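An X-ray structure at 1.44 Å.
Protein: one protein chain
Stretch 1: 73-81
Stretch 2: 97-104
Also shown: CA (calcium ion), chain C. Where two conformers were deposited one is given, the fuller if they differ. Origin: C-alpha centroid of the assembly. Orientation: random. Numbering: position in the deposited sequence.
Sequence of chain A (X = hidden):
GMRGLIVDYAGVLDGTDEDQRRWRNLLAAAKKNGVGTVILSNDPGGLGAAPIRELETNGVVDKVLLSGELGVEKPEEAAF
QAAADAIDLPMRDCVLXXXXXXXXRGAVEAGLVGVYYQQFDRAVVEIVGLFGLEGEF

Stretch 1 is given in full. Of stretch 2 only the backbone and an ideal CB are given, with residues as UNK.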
# COMPACT_ATOMS: atom_id res chain seq x y z
N GLU A 73 4.83 12.54 6.78
CA GLU A 73 3.58 12.15 6.17
C GLU A 73 3.67 12.19 4.64
O GLU A 73 4.47 12.91 4.07
CB GLU A 73 2.43 13.03 6.65
CG GLU A 73 2.59 14.48 6.37
CD GLU A 73 1.54 15.33 7.12
OE1 GLU A 73 0.74 14.79 7.91
OE2 GLU A 73 1.53 16.56 6.91
N LYS A 74 2.82 11.42 3.99
CA LYS A 74 2.68 11.52 2.55
C LYS A 74 2.16 12.92 2.31
O LYS A 74 1.32 13.39 3.08
CB LYS A 74 1.66 10.49 2.06
CG LYS A 74 2.05 9.04 2.34
CD LYS A 74 0.97 8.06 1.90
CE LYS A 74 -0.31 8.11 2.73
NZ LYS A 74 -1.35 7.19 2.32
N PRO A 75 2.56 13.56 1.21
CA PRO A 75 3.41 13.08 0.11
C PRO A 75 4.93 13.24 0.24
O PRO A 75 5.64 13.05 -0.74
CB PRO A 75 2.86 13.86 -1.10
CG PRO A 75 2.52 15.18 -0.49
CD PRO A 75 1.95 14.86 0.87
N GLU A 76 5.42 13.51 1.44
CA GLU A 76 6.87 13.73 1.64
C GLU A 76 7.66 12.52 1.22
O GLU A 76 7.27 11.38 1.55
CB GLU A 76 7.20 14.00 3.10
CG GLU A 76 6.49 15.21 3.70
CD GLU A 76 6.96 15.49 5.11
OE1 GLU A 76 7.83 16.36 5.26
OE2 GLU A 76 6.47 14.83 6.05
N GLU A 77 8.75 12.75 0.49
CA GLU A 77 9.60 11.66 0.03
C GLU A 77 10.01 10.75 1.20
O GLU A 77 10.07 9.54 1.06
CB GLU A 77 10.83 12.21 -0.70
CG GLU A 77 11.79 11.13 -1.10
CD GLU A 77 12.90 11.65 -2.02
OE1 GLU A 77 12.67 12.66 -2.71
OE2 GLU A 77 13.98 11.02 -2.04
N ALA A 78 10.33 11.35 2.35
CA ALA A 78 10.70 10.60 3.56
C ALA A 78 9.69 9.52 4.01
O ALA A 78 10.07 8.46 4.53
CB ALA A 78 11.02 11.56 4.72
N ALA A 79 8.40 9.79 3.78
CA ALA A 79 7.35 8.85 4.13
C ALA A 79 7.47 7.66 3.19
O ALA A 79 7.43 6.50 3.61
CB ALA A 79 6.00 9.52 4.00
N PHE A 80 7.58 7.92 1.89
CA PHE A 80 7.75 6.81 0.93
C PHE A 80 9.02 6.01 1.16
O PHE A 80 9.01 4.76 1.08
CB PHE A 80 7.66 7.31 -0.52
CG PHE A 80 6.38 8.03 -0.82
CD1 PHE A 80 5.17 7.41 -0.58
CD2 PHE A 80 6.37 9.32 -1.29
CE1 PHE A 80 3.99 8.05 -0.83
CE2 PHE A 80 5.18 9.97 -1.53
CZ PHE A 80 3.99 9.32 -1.28
N GLN A 81 10.10 6.72 1.48
CA GLN A 81 11.40 6.12 1.77
C GLN A 81 11.30 5.19 2.97
O GLN A 81 11.89 4.11 2.97
CB GLN A 81 12.44 7.20 2.04
CG GLN A 81 13.87 6.67 2.20
CD GLN A 81 14.40 6.07 0.93
OE1 GLN A 81 14.52 4.85 0.81
NE2 GLN A 81 14.72 6.91 -0.04
N UNK A 97 -0.31 2.58 -4.00
CA UNK A 97 -1.68 2.68 -4.33
C UNK A 97 -2.35 3.61 -3.30
O UNK A 97 -2.34 3.33 -2.11
CB UNK A 97 -2.33 1.30 -4.37
N UNK A 98 -2.99 4.67 -3.76
CA UNK A 98 -3.51 5.67 -2.83
C UNK A 98 -4.67 6.39 -3.51
O UNK A 98 -4.66 6.63 -4.74
CB UNK A 98 -2.42 6.66 -2.40
N UNK A 99 -5.66 6.77 -2.71
CA UNK A 99 -6.84 7.47 -3.22
C UNK A 99 -6.63 9.00 -3.32
O UNK A 99 -7.53 9.71 -3.75
CB UNK A 99 -8.04 7.17 -2.32
N UNK A 100 -5.46 9.49 -2.94
CA UNK A 100 -5.10 10.90 -3.05
C UNK A 100 -4.18 11.12 -4.23
O UNK A 100 -3.04 10.61 -4.24
CB UNK A 100 -4.44 11.39 -1.76
N UNK A 101 -4.64 11.91 -5.20
CA UNK A 101 -3.83 12.18 -6.37
C UNK A 101 -2.52 12.87 -6.00
O UNK A 101 -1.48 12.55 -6.58
CB UNK A 101 -4.62 13.04 -7.36
N UNK A 102 -2.54 13.76 -5.02
CA UNK A 102 -1.36 14.39 -4.53
C UNK A 102 -0.34 13.39 -3.95
O UNK A 102 0.90 13.57 -4.16
CB UNK A 102 -1.75 15.43 -3.47
N UNK A 103 -0.83 12.36 -3.27
CA UNK A 103 0.08 11.33 -2.75
C UNK A 103 0.66 10.50 -3.90
O UNK A 103 1.86 10.24 -3.93
CB UNK A 103 -0.65 10.42 -1.76
N UNK A 104 -0.16 10.18 -4.87
CA UNK A 104 0.29 9.39 -6.04
C UNK A 104 1.31 10.20 -6.82
O UNK A 104 2.35 9.67 -7.22
CB UNK A 104 -0.89 9.00 -6.94
CA CA C . -6.43 7.62 1.90

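Position 97 lies in a strand, with extended backbone angles (-112/123), and its ideal CB has nothing of stretch 1 within 5.5 Å. Stretch 1 therefore sets no demand, and the extended backbone merely favours a beta-branched residue. The deposited residue is Val97, chi1 t, which makes no contact with stretch 1.

At position 98 the CA-to-CB bond points toward stretch 1, and the ideal CB lies 4.9 Å from Lys74 NZ. An ammonium group at that range calls for an acceptor, best a carboxylate; Asp fits the distance well, Glu would have to fold back, and Asn could accept without balancing the charge. The residue is Asp98. Its OD2 receives a hydrogen bond from Lys74 NZ at 2.7 Å, part of a salt bridge. The backbone N of position 100 donates to Asp98 OD1 at 2.9 Å. Asp98 OD1 also accepts a hydrogen bond from the O of water 1 at 2.6 Å, and that water is a ligand of the calcium ion.

Position 99 is out of reach of stretch 1, but the calcium ion nearby favours an oxygen ligand, Asp or Glu above all. The residue is Asp99, chi1 p; Asp99 OD1 lies 2.4 Å from the calcium ion and binds it.

Position 100 also lacks a neighbour in stretch 1. It directly precedes a helix, where Ser, Thr, Asp or Asn can cap free amides. Ser100 does so: Ser100 OG accepts from the backbone N of position 103 at 3.2 Å, a capping bond.

Position 101, in the first turn of the helix, is out of reach of stretch 1 and tolerates many residues; it is Ile101.

At position 102 the CA-to-CB bond runs sideways, and the ideal CB is 5.2 Å from Pro75 CG. Many helix-compatible side chains would suit this loose edge. Leu102 is deposited, yet its closest contact is through the backbone, Leu102 O to Pro75 CB at 3.6 Å.

Position 103 is the most enclosed by stretch 1: its CA-to-CB bond runs sideways, and its ideal CB is 4.5 Å from Lys74 CB, 4.8 Å from Phe80 CZ and 5.0 Å from Pro75 CB. A compact side chain is suitable, such as Ala, Ser, Asn or Asp; Asn103 is found, and the end of its side chain comes nearer to stretch 1. A short amide can pack its oxygen against Lys74 and Pro75 and still offer its nitrogen to Asp98. Asn103 ND2 donates to Asp98 OD2 at 3.2 Å and, in a weak bond, to Asp98 OD1 at 3.3 Å, so it holds the carboxylate that meets the lysine. Asn103 OD1 packs 3.5 Å from Lys74 CB and equally far from Pro75 N, which has no hydrogen to share. Asn103 O approaches Phe80 CZ obliquely at 3.5 Å.

Position 104 points away from stretch 1, which leaves its choice open; the residue is Val104, chi1 t.

Stretch 2 (97-104) VDDSILNV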
# COMPACT_ATOMS: atom_id res chain seq x y z
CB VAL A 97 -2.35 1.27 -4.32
CG1 VAL A 97 -3.92 1.36 -4.55
CG2 VAL A 97 -1.65 0.27 -5.28
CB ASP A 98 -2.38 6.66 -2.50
CG ASP A 98 -2.61 7.48 -1.21
OD1 ASP A 98 -3.57 8.27 -1.14
OD2 ASP A 98 -1.75 7.40 -0.32
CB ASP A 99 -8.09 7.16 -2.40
CG ASP A 99 -8.01 7.68 -0.99
OD1 ASP A 99 -6.94 7.53 -0.42
OD2 ASP A 99 -8.97 8.25 -0.48
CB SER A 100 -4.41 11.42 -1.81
OG SER A 100 -3.78 12.64 -2.08
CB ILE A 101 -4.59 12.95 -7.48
CG1 ILE A 101 -3.78 12.90 -8.79
CG2 ILE A 101 -4.90 14.36 -7.02
CD1 ILE A 101 -3.47 11.48 -9.29
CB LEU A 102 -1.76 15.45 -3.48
CG LEU A 102 -2.45 16.67 -4.13
CD1 LEU A 102 -2.76 17.72 -3.07
CD2 LEU A 102 -1.58 17.27 -5.23
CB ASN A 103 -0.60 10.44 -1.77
CG ASN A 103 -0.86 11.13 -0.45
OD1 ASN A 103 -0.35 12.20 -0.18
ND2 ASN A 103 -1.67 10.50 0.36
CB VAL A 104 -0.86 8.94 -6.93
CG1 VAL A 104 -0.35 8.21 -8.16
CG2 VAL A 104 -1.79 8.06 -6.17
O HOH W 1 -5.06 9.26 0.74
O HOH W 2 -8.59 9.13 2.52
O HOH W 3 -6.64 9.26 3.70
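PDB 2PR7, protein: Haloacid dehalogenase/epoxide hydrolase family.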